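Local atomic coordinates of 3,4-dihydroxy-2-butanone 4-phosphate synthase (Acinetobacter baumannii, PDB entry 6MNZ), a protein that probably catalyses the conversion of D-ribulose 5-phosphate to formate and 3,4-dihydroxy-2-butanone 4-phosphate, a step of riboflavin biosynthesis that uses magnesium or manganese. Residues 18-23 with 179-184; 68-73 with 127-132; 224-229 with 335-340. All blocks are in the same frame, centred on the assembly; numbering follows the deposited sequence.

Interaction 1: residues 18-23 with 179-184. With SO4 (sulfate ion), chain F.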
loop_
_atom_site.group_PDB
_atom_site.type_symbol
_atom_site.label_atom_id
_atom_site.label_comp_id
_atom_site.label_asym_id
_atom_site.label_seq_id
_atom_site.Cartn_x
_atom_site.Cartn_y
_atom_site.Cartn_z
ATOM N N MET A 18 29.665 21.815 -6.941
ATOM C CA MET A 18 29.038 20.779 -6.137
ATOM C C MET A 18 28.530 21.353 -4.818
ATOM O O MET A 18 28.957 22.416 -4.363
ATOM C CB MET A 18 30.021 19.641 -5.860
ATOM C CG MET A 18 30.623 19.025 -7.107
ATOM S SD MET A 18 31.545 17.519 -6.756
ATOM C CE MET A 18 32.085 17.068 -8.402
ATOM N N VAL A 19 27.628 20.604 -4.187
ATOM C CA VAL A 19 27.148 20.914 -2.848
ATOM C C VAL A 19 26.869 19.597 -2.143
ATOM O O VAL A 19 26.572 18.586 -2.783
ATOM C CB VAL A 19 25.885 21.809 -2.872
ATOM C CG1 VAL A 19 26.195 23.159 -3.509
ATOM C CG2 VAL A 19 24.750 21.113 -3.607
ATOM N N ILE A 20 27.109 19.577 -0.837
ATOM C CA ILE A 20 26.859 18.393 -0.024
ATOM C C ILE A 20 25.469 18.507 0.584
ATOM O O ILE A 20 25.082 19.570 1.082
ATOM C CB ILE A 20 27.928 18.240 1.070
ATOM C CG1 ILE A 20 29.306 18.038 0.443
ATOM C CG2 ILE A 20 27.590 17.069 1.980
ATOM C CD1 ILE A 20 30.447 18.181 1.421
ATOM N N LEU A 21 24.693 17.432 0.479
ATOM C CA LEU A 21 23.340 17.379 1.019
ATOM C C LEU A 21 23.245 16.196 1.971
ATOM O O LEU A 21 23.485 15.052 1.572
ATOM C CB LEU A 21 22.302 17.254 -0.099
ATOM C CG LEU A 21 21.640 18.559 -0.551
ATOM C CD1 LEU A 21 20.770 18.316 -1.776
ATOM C CD2 LEU A 21 20.816 19.180 0.569
ATOM N N MET A 22 22.827 16.467 3.201
ATOM C CA MET A 22 22.557 15.427 4.180
ATOM C C MET A 22 21.056 15.199 4.276
ATOM O O MET A 22 20.272 16.152 4.283
ATOM C CB MET A 22 23.109 15.808 5.553
ATOM C CG MET A 22 24.611 15.998 5.585
ATOM S SD MET A 22 25.225 16.384 7.239
ATOM C CE MET A 22 25.113 18.169 7.231
ATOM N N ASP A 23 20.671 13.939 4.445
ATOM C CA ASP A 23 19.310 13.608 4.821
ATOM C C ASP A 23 19.204 13.503 6.339
ATOM O O ASP A 23 20.168 13.728 7.074
ATOM C CB ASP A 23 18.877 12.310 4.146
ATOM C CG ASP A 23 19.579 11.095 4.719
ATOM O OD1 ASP A 23 20.717 11.251 5.217
ATOM O OD2 ASP A 23 18.891 10.072 4.918
ATOM N N GLU A 179 31.049 17.929 7.545
ATOM C CA GLU A 179 31.358 19.342 7.736
ATOM C C GLU A 179 32.831 19.617 7.466
ATOM O O GLU A 179 33.181 20.583 6.779
ATOM C CB GLU A 179 30.990 19.771 9.157
ATOM C CG GLU A 179 29.499 19.875 9.416
ATOM C CD GLU A 179 29.189 20.362 10.820
ATOM O OE1 GLU A 179 29.930 19.992 11.756
ATOM O OE2 GLU A 179 28.154 21.035 11.001
ATOM N N ILE A 180 33.712 18.777 8.014
ATOM C CA ILE A 180 35.136 18.881 7.705
ATOM C C ILE A 180 35.353 18.819 6.199
ATOM O O ILE A 180 36.083 19.634 5.624
ATOM C CB ILE A 180 35.923 17.773 8.429
ATOM C CG1 ILE A 180 35.738 17.891 9.944
ATOM C CG2 ILE A 180 37.400 17.846 8.066
ATOM C CD1 ILE A 180 36.148 16.649 10.706
ATOM N N PHE A 181 34.809 17.782 5.558
ATOM C CA PHE A 181 35.026 17.597 4.128
ATOM C C PHE A 181 34.536 18.804 3.336
ATOM O O PHE A 181 35.198 19.244 2.390
ATOM C CB PHE A 181 34.321 16.323 3.660
ATOM C CG PHE A 181 34.557 15.992 2.218
ATOM C CD1 PHE A 181 33.693 16.454 1.240
ATOM C CD2 PHE A 181 35.525 15.069 1.859
ATOM C CE1 PHE A 181 33.910 16.153 -0.090
ATOM C CE2 PHE A 181 35.773 14.789 0.531
ATOM C CZ PHE A 181 34.948 15.312 -0.444
ATOM N N ALA A 182 33.400 19.379 3.738
ATOM C CA ALA A 182 32.843 20.511 3.006
ATOM C C ALA A 182 33.830 21.670 2.946
ATOM O O ALA A 182 33.973 22.322 1.904
ATOM C CB ALA A 182 31.533 20.957 3.653
ATOM N N GLU A 183 34.490 21.970 4.067
ATOM C CA GLU A 183 35.369 23.132 4.125
ATOM C C GLU A 183 36.746 22.837 3.545
ATOM O O GLU A 183 37.444 23.765 3.120
ATOM C CB GLU A 183 35.506 23.614 5.569
ATOM C CG GLU A 183 36.013 25.043 5.699
ATOM C CD GLU A 183 37.479 25.111 6.078
ATOM O OE1 GLU A 183 37.882 24.408 7.029
ATOM O OE2 GLU A 183 38.202 25.955 5.508
ATOM N N LYS A 184 37.191 21.580 3.610
ATOM C CA LYS A 184 38.478 21.218 3.026
ATOM C C LYS A 184 38.496 21.457 1.523
ATOM O O LYS A 184 39.556 21.741 0.954
ATOM C CB LYS A 184 38.797 19.755 3.337
ATOM C CG LYS A 184 40.129 19.271 2.784
ATOM C CD LYS A 184 40.444 17.857 3.256
ATOM C CE LYS A 184 41.806 17.392 2.759
ATOM N NZ LYS A 184 42.045 15.950 3.045
HETATM S S SO4 F . 40.000 12.939 1.106
HETATM O O1 SO4 F . 40.297 12.625 -0.288
HETATM O O2 SO4 F . 39.133 14.115 1.167
HETATM O O3 SO4 F . 39.332 11.797 1.729
HETATM O O4 SO4 F . 41.248 13.215 1.813
#
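A sulfate ion, held by Lys-184, lies beside the ring of Phe-181, which together with Ala-182 receives Ile-20 from strand 19-22. Lys-184 NZ donates a hydrogen bond of 3.1 Å to sulfate O4, its chain fully extended, and His-51 and His-185 add further hydrogen bonds to the same ion. Sulfate O2 approaches Phe-181 CE2 obliquely to the ring, at 3.5 Å. The protein contact is made at CD1, the ring carbon para to CE2, where Ile-20 CD1 meets Phe-181 CD1 at 3.7 Å, in the ring plane and at its edge. The same Ile-20 methyl lies 3.7 Å from both Ala-182 CA and Ala-182 CB, between the phenyl edge and the helix. Ile-20 reaches that spot because CG1 stands anti to the carbonyl carbon (chi1 -63°) and CD1 continues the chain outward. Strand 19-22 lies between strands 31-36 and 188-191, and Ile-189 of the latter touches both Ile-20 and Ala-182. On its other edge, toward strand 31-36, Leu-21 is backbone-bonded to Asp-32, predicted to bind substrate. No hydrogen bond joins the two segments: helix 175-184 is packed on the sheet by apolar contacts, while Lys-184 NZ at its C-terminal end bonds a sulfate probably supplied by the crystallisation liquor.

Interaction 2: residues 68-73 with 127-132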
loop_
_atom_site.group_PDB
_atom_site.type_symbol
_atom_site.label_atom_id
_atom_site.label_comp_id
_atom_site.label_asym_id
_atom_site.label_seq_id
_atom_site.Cartn_x
_atom_site.Cartn_y
_atom_site.Cartn_z
ATOM N N LEU A 68 12.594 9.131 -21.666
ATOM C CA LEU A 68 13.676 8.202 -21.961
ATOM C C LEU A 68 13.207 6.759 -22.103
ATOM O O LEU A 68 14.023 5.888 -22.419
ATOM C CB LEU A 68 14.747 8.272 -20.871
ATOM C CG LEU A 68 15.605 9.537 -20.837
ATOM C CD1 LEU A 68 16.390 9.590 -19.539
ATOM C CD2 LEU A 68 16.538 9.600 -22.033
ATOM N N ASN A 69 11.921 6.485 -21.888
ATOM C CA ASN A 69 11.398 5.121 -21.918
ATOM C C ASN A 69 12.180 4.218 -20.965
ATOM O O ASN A 69 12.708 3.172 -21.350
ATOM C CB ASN A 69 11.418 4.560 -23.341
ATOM C CG ASN A 69 10.729 3.211 -23.447
ATOM O OD1 ASN A 69 9.990 2.806 -22.551
ATOM N ND2 ASN A 69 10.926 2.534 -24.569
ATOM N N LEU A 70 12.377 4.711 -19.745
ATOM C CA LEU A 70 13.391 4.182 -18.833
ATOM C C LEU A 70 12.741 3.836 -17.499
ATOM O O LEU A 70 12.493 4.736 -16.677
ATOM C CB LEU A 70 14.514 5.192 -18.637
ATOM C CG LEU A 70 15.683 4.758 -17.755
ATOM C CD1 LEU A 70 16.354 3.517 -18.326
ATOM C CD2 LEU A 70 16.678 5.897 -17.610
ATOM N N PRO A 71 12.485 2.547 -17.223
ATOM C CA PRO A 71 11.692 2.200 -16.035
ATOM C C PRO A 71 12.537 1.865 -14.816
ATOM O O PRO A 71 13.733 1.583 -14.938
ATOM C CB PRO A 71 10.885 0.986 -16.505
ATOM C CG PRO A 71 11.790 0.311 -17.495
ATOM C CD PRO A 71 12.665 1.386 -18.117
ATOM N N LEU A 72 11.859 1.637 -13.693
ATOM C CA LEU A 72 12.507 1.049 -12.529
ATOM C C LEU A 72 12.935 -0.381 -12.824
ATOM O O LEU A 72 12.178 -1.166 -13.402
ATOM C CB LEU A 72 11.565 1.069 -11.327
ATOM C CG LEU A 72 10.811 2.371 -11.050
ATOM C CD1 LEU A 72 9.749 2.146 -9.983
ATOM C CD2 LEU A 72 11.768 3.484 -10.633
ATOM N N MET A 73 14.144 -0.734 -12.379
ATOM C CA MET A 73 14.691 -2.049 -12.690
ATOM C C MET A 73 14.107 -3.145 -11.805
ATOM O O MET A 73 14.022 -4.297 -12.241
ATOM C CB MET A 73 16.217 -2.036 -12.575
ATOM C CG MET A 73 16.766 -1.603 -11.229
ATOM S SD MET A 73 18.534 -1.953 -11.088
ATOM C CE MET A 73 18.505 -3.731 -10.905
ATOM N N ILE A 127 26.166 4.317 -15.573
ATOM C CA ILE A 127 25.504 5.388 -14.841
ATOM C C ILE A 127 24.173 4.858 -14.333
ATOM O O ILE A 127 23.520 4.050 -15.004
ATOM C CB ILE A 127 25.299 6.633 -15.729
ATOM C CG1 ILE A 127 26.629 7.367 -15.939
ATOM C CG2 ILE A 127 24.252 7.567 -15.129
ATOM C CD1 ILE A 127 27.268 7.885 -14.666
ATOM N N PHE A 128 23.796 5.276 -13.125
ATOM C CA PHE A 128 22.721 4.643 -12.361
ATOM C C PHE A 128 21.652 5.686 -12.077
ATOM O O PHE A 128 21.691 6.361 -11.037
ATOM C CB PHE A 128 23.256 4.038 -11.066
ATOM C CG PHE A 128 24.266 2.958 -11.282
ATOM C CD1 PHE A 128 23.852 1.670 -11.574
ATOM C CD2 PHE A 128 25.601 3.278 -11.453
ATOM C CE1 PHE A 128 24.761 0.698 -11.920
ATOM C CE2 PHE A 128 26.521 2.306 -11.777
ATOM C CZ PHE A 128 26.104 1.006 -11.981
ATOM N N PRO A 129 20.711 5.896 -12.996
ATOM C CA PRO A 129 19.711 6.947 -12.784
ATOM C C PRO A 129 18.741 6.566 -11.680
ATOM O O PRO A 129 18.515 5.387 -11.396
ATOM C CB PRO A 129 18.999 7.051 -14.140
ATOM C CG PRO A 129 19.903 6.362 -15.124
ATOM C CD PRO A 129 20.603 5.296 -14.338
ATOM N N LEU A 130 18.199 7.590 -11.027
ATOM C CA LEU A 130 17.249 7.417 -9.938
ATOM C C LEU A 130 16.018 8.264 -10.215
ATOM O O LEU A 130 16.137 9.426 -10.616
ATOM C CB LEU A 130 17.873 7.807 -8.596
ATOM C CG LEU A 130 19.237 7.180 -8.304
ATOM C CD1 LEU A 130 19.824 7.735 -7.019
ATOM C CD2 LEU A 130 19.112 5.673 -8.222
ATOM N N MET A 131 14.845 7.650 -10.090
ATOM C CA MET A 131 13.577 8.300 -10.405
ATOM C C MET A 131 13.013 8.909 -9.127
ATOM O O MET A 131 12.586 8.186 -8.221
ATOM C CB MET A 131 12.604 7.294 -11.013
ATOM C CG MET A 131 11.419 7.907 -11.735
ATOM S SD MET A 131 10.268 6.659 -12.354
ATOM C CE MET A 131 9.282 6.354 -10.888
ATOM N N ALA A 132 13.006 10.237 -9.056
ATOM C CA ALA A 132 12.352 10.929 -7.957
ATOM C C ALA A 132 10.836 10.779 -8.052
ATOM O O ALA A 132 10.278 10.474 -9.109
ATOM C CB ALA A 132 12.740 12.408 -7.953
#
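Leu-72 and Met-131 make the closer of two apolar contacts by which a loop packs against strand 127-131, which within this chain is an outermost strand of the six-stranded mixed sheet in the DHBP synthase part. One methyl of Leu-72 does the touching: CD2 lies 3.8 Å from Met-131 CE and 3.9 Å from Met-131 SD, and it also meets CB of the same methionine. Met-131 has CG anti to its backbone N (chi1 -163°) and turns at the thioether (chi3 84°), which brings the end of the chain round beside that methyl. The two side chains run at about a right angle to each other. Two residues back on each segment, Leu-70 sets CD2 against the ring of Pro-129, likewise nearly perpendicular. Behind this first shell, Leu-87 touches both leucines, and Leu-60 of strand 57-60 backs Pro-129. Backbone bonds from Phe-128 and Leu-130 to Leu-58 fix the strand in its sheet, while Met-131 is bonded to Phe-85 of the neighbouring loop. The loop itself starts at the end of helix 62-68, which is closed by a Schellman motif with Asn-69 in positive phi. Further along, Leu-72 also packs on Gln-76 of the second subunit, placing this pair near the dimer partner. The looser of the two touches, Leu-70 CD2 to Pro-129 CG, spans 4.1 Å.

Interaction 3: residues 224-229 with 335-340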
loop_
_atom_site.group_PDB
_atom_site.type_symbol
_atom_site.label_atom_id
_atom_site.label_comp_id
_atom_site.label_asym_id
_atom_site.label_seq_id
_atom_site.Cartn_x
_atom_site.Cartn_y
_atom_site.Cartn_z
ATOM N N TYR A 224 -12.920 21.860 4.426
ATOM C CA TYR A 224 -12.015 22.299 3.368
ATOM C C TYR A 224 -11.132 21.123 2.965
ATOM O O TYR A 224 -10.410 20.570 3.801
ATOM C CB TYR A 224 -11.180 23.490 3.836
ATOM C CG TYR A 224 -12.002 24.701 4.231
ATOM C CD1 TYR A 224 -11.855 25.907 3.558
ATOM C CD2 TYR A 224 -12.786 24.692 5.378
ATOM C CE1 TYR A 224 -12.512 27.048 3.985
ATOM C CE2 TYR A 224 -13.544 25.792 5.735
ATOM C CZ TYR A 224 -13.396 26.971 5.037
ATOM O OH TYR A 224 -14.079 28.097 5.434
ATOM N N ARG A 225 -11.297 20.657 1.728
ATOM C CA ARG A 225 -10.426 19.641 1.150
ATOM C C ARG A 225 -9.277 20.297 0.393
ATOM O O ARG A 225 -9.505 21.067 -0.546
ATOM C CB ARG A 225 -11.223 18.726 0.218
ATOM C CG ARG A 225 -12.073 17.694 0.949
ATOM C CD ARG A 225 -13.151 17.101 0.049
ATOM N NE ARG A 225 -12.777 15.782 -0.459
ATOM C CZ ARG A 225 -12.375 15.533 -1.703
ATOM N NH1 ARG A 225 -12.327 16.502 -2.612
ATOM N NH2 ARG A 225 -12.082 14.289 -2.059
ATOM N N TYR A 226 -8.050 19.911 0.735
ATOM C CA TYR A 226 -6.849 20.442 0.106
ATOM C C TYR A 226 -6.073 19.328 -0.585
ATOM O O TYR A 226 -6.169 18.156 -0.210
ATOM C CB TYR A 226 -5.949 21.131 1.134
ATOM C CG TYR A 226 -6.535 22.403 1.696
ATOM C CD1 TYR A 226 -7.387 22.374 2.791
ATOM C CD2 TYR A 226 -6.247 23.633 1.125
ATOM C CE1 TYR A 226 -7.820 23.542 3.383
ATOM C CE2 TYR A 226 -6.654 24.805 1.725
ATOM C CZ TYR A 226 -7.531 24.751 2.786
ATOM O OH TYR A 226 -8.098 25.909 3.264
ATOM N N ARG A 227 -5.294 19.708 -1.597
ATOM C CA ARG A 227 -4.325 18.817 -2.220
ATOM C C ARG A 227 -2.992 19.533 -2.379
ATOM O O ARG A 227 -2.948 20.690 -2.808
ATOM C CB ARG A 227 -4.823 18.332 -3.587
ATOM C CG ARG A 227 -5.425 16.937 -3.571
ATOM C CD ARG A 227 -5.343 16.281 -4.940
ATOM N NE ARG A 227 -6.222 16.922 -5.916
ATOM C CZ ARG A 227 -7.449 16.503 -6.214
ATOM N NH1 ARG A 227 -8.009 15.510 -5.532
ATOM N NH2 ARG A 227 -8.156 17.142 -7.137
ATOM N N GLU A 228 -1.906 18.801 -2.142
ATOM C CA GLU A 228 -0.555 19.319 -2.291
ATOM C C GLU A 228 0.092 18.792 -3.567
ATOM O O GLU A 228 -0.309 17.756 -4.104
ATOM C CB GLU A 228 0.320 18.953 -1.091
ATOM C CG GLU A 228 1.647 19.695 -1.077
ATOM C CD GLU A 228 2.538 19.294 0.076
ATOM O OE1 GLU A 228 2.606 18.080 0.361
ATOM O OE2 GLU A 228 3.407 20.113 0.442
ATOM N N ILE A 229 1.025 19.584 -4.106
ATOM C CA ILE A 229 1.780 19.169 -5.282
ATOM C C ILE A 229 2.313 17.764 -5.069
ATOM O O ILE A 229 2.957 17.475 -4.055
ATOM C CB ILE A 229 2.934 20.152 -5.548
ATOM C CG1 ILE A 229 2.410 21.573 -5.761
ATOM C CG2 ILE A 229 3.759 19.693 -6.740
ATOM C CD1 ILE A 229 1.427 21.715 -6.904
ATOM N N ARG A 335 -2.936 29.505 6.707
ATOM C CA ARG A 335 -2.900 30.791 6.020
ATOM C C ARG A 335 -4.036 30.911 5.013
ATOM O O ARG A 335 -4.652 31.976 4.887
ATOM C CB ARG A 335 -1.557 30.985 5.323
ATOM C CG ARG A 335 -1.468 32.287 4.539
ATOM C CD ARG A 335 -0.029 32.636 4.197
ATOM N NE ARG A 335 0.521 31.731 3.191
ATOM C CZ ARG A 335 1.666 31.063 3.312
ATOM N NH1 ARG A 335 2.423 31.196 4.394
ATOM N NH2 ARG A 335 2.066 30.267 2.333
ATOM N N ASP A 336 -4.272 29.856 4.228
ATOM C CA ASP A 336 -5.359 29.891 3.258
ATOM C C ASP A 336 -6.701 30.117 3.940
ATOM O O ASP A 336 -7.575 30.789 3.380
ATOM C CB ASP A 336 -5.387 28.593 2.450
ATOM C CG ASP A 336 -6.563 28.527 1.496
ATOM O OD1 ASP A 336 -6.493 29.156 0.420
ATOM O OD2 ASP A 336 -7.545 27.820 1.807
ATOM N N LEU A 337 -6.864 29.612 5.160
ATOM C CA LEU A 337 -8.059 29.881 5.946
ATOM C C LEU A 337 -8.051 31.261 6.590
ATOM O O LEU A 337 -9.086 31.682 7.119
ATOM C CB LEU A 337 -8.216 28.811 7.030
ATOM C CG LEU A 337 -8.430 27.387 6.514
ATOM C CD1 LEU A 337 -8.234 26.365 7.625
ATOM C CD2 LEU A 337 -9.812 27.243 5.893
ATOM N N GLY A 338 -6.950 31.998 6.496
ATOM C CA GLY A 338 -6.883 33.327 7.068
ATOM C C GLY A 338 -6.494 33.368 8.526
ATOM O O GLY A 338 -6.884 34.304 9.234
ATOM N N VAL A 339 -5.760 32.372 9.003
ATOM C CA VAL A 339 -5.295 32.348 10.384
ATOM C C VAL A 339 -4.057 33.226 10.513
ATOM O O VAL A 339 -3.178 33.224 9.644
ATOM C CB VAL A 339 -5.008 30.903 10.826
ATOM C CG1 VAL A 339 -4.539 30.870 12.272
ATOM C CG2 VAL A 339 -6.247 30.042 10.641
ATOM N N GLU A 340 -4.020 34.028 11.577
ATOM C CA GLU A 340 -2.910 34.938 11.834
ATOM C C GLU A 340 -2.381 34.873 13.259
ATOM O O GLU A 340 -1.212 35.217 13.475
ATOM C CB GLU A 340 -3.322 36.388 11.528
ATOM C CG GLU A 340 -2.151 37.356 11.400
ATOM C CD GLU A 340 -2.594 38.793 11.192
ATOM O OE1 GLU A 340 -1.799 39.708 11.489
ATOM O OE2 GLU A 340 -3.743 39.007 10.749
#
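Asp-336 meets Tyr-226 at the edge of its ring, whereas Tyr-224 offers a ring face to Leu-337. The carboxylate of Asp-336 stands nearly perpendicular to the Tyr-226 ring (planes 88° apart), with its CG in the ring plane at the edge. From there Tyr-226 OH donates a hydrogen bond to Asp-336 OD2, modelled at 2.5 Å, a length of doubtful accuracy at 2.66 Å resolution. Arg-208 NH1 forms a salt bridge with the same OD2, so one carboxylate oxygen is gripped by a phenol and a guanidinium group, which probably favours the ionised acid. Asp-336 gets there with CG anti to its backbone N (chi1 176°), directed at the strand. On the next residue, Leu-337 lays CD2 over the face of the Tyr-224 ring, 3.4 Å from the centroid and 17° off the normal, a CH-pi contact displaced somewhat toward the rim. The same methyl lies beside Tyr-226 OH, so it touches both tyrosines. Ala-237 and Val-239 of strand 235-239 also touch Leu-337, and Ile-333 of the helix packs on Tyr-226. Gly-338, with positive phi, takes part in a Schellman motif after helix 320-336, its N bonded to Arg-335 O at 2.8 Å. The contact thus joins a Schellman-capped helix end to an antiparallel strand of the sheet in the GTP cyclohydrolase II-like part of the chain.

How the interactions relate
From the N terminus, strand 19-22 opens the outer loop, which interaction 1 closes when helix 175-184 returns to it. Nested inside, interaction 2 closes a shorter loop when strand 127-131 comes back to residues 68-73. Both reach the same mixed sheet, one at the inner strand 19-22 and the other at strand 127-131, at one side of it within this chain, with centres 26 Å apart. Interaction 3 follows in series and closes its own loop when residues 335-340 return to 224-229, joining helix 320-336 to the second sheet, in the GTP cyclohydrolase II-like part of the chain. It lies across the chain's centre from the other two, about 17 Å from interaction 1 and about 11 Å from interaction 2 between nearest atoms.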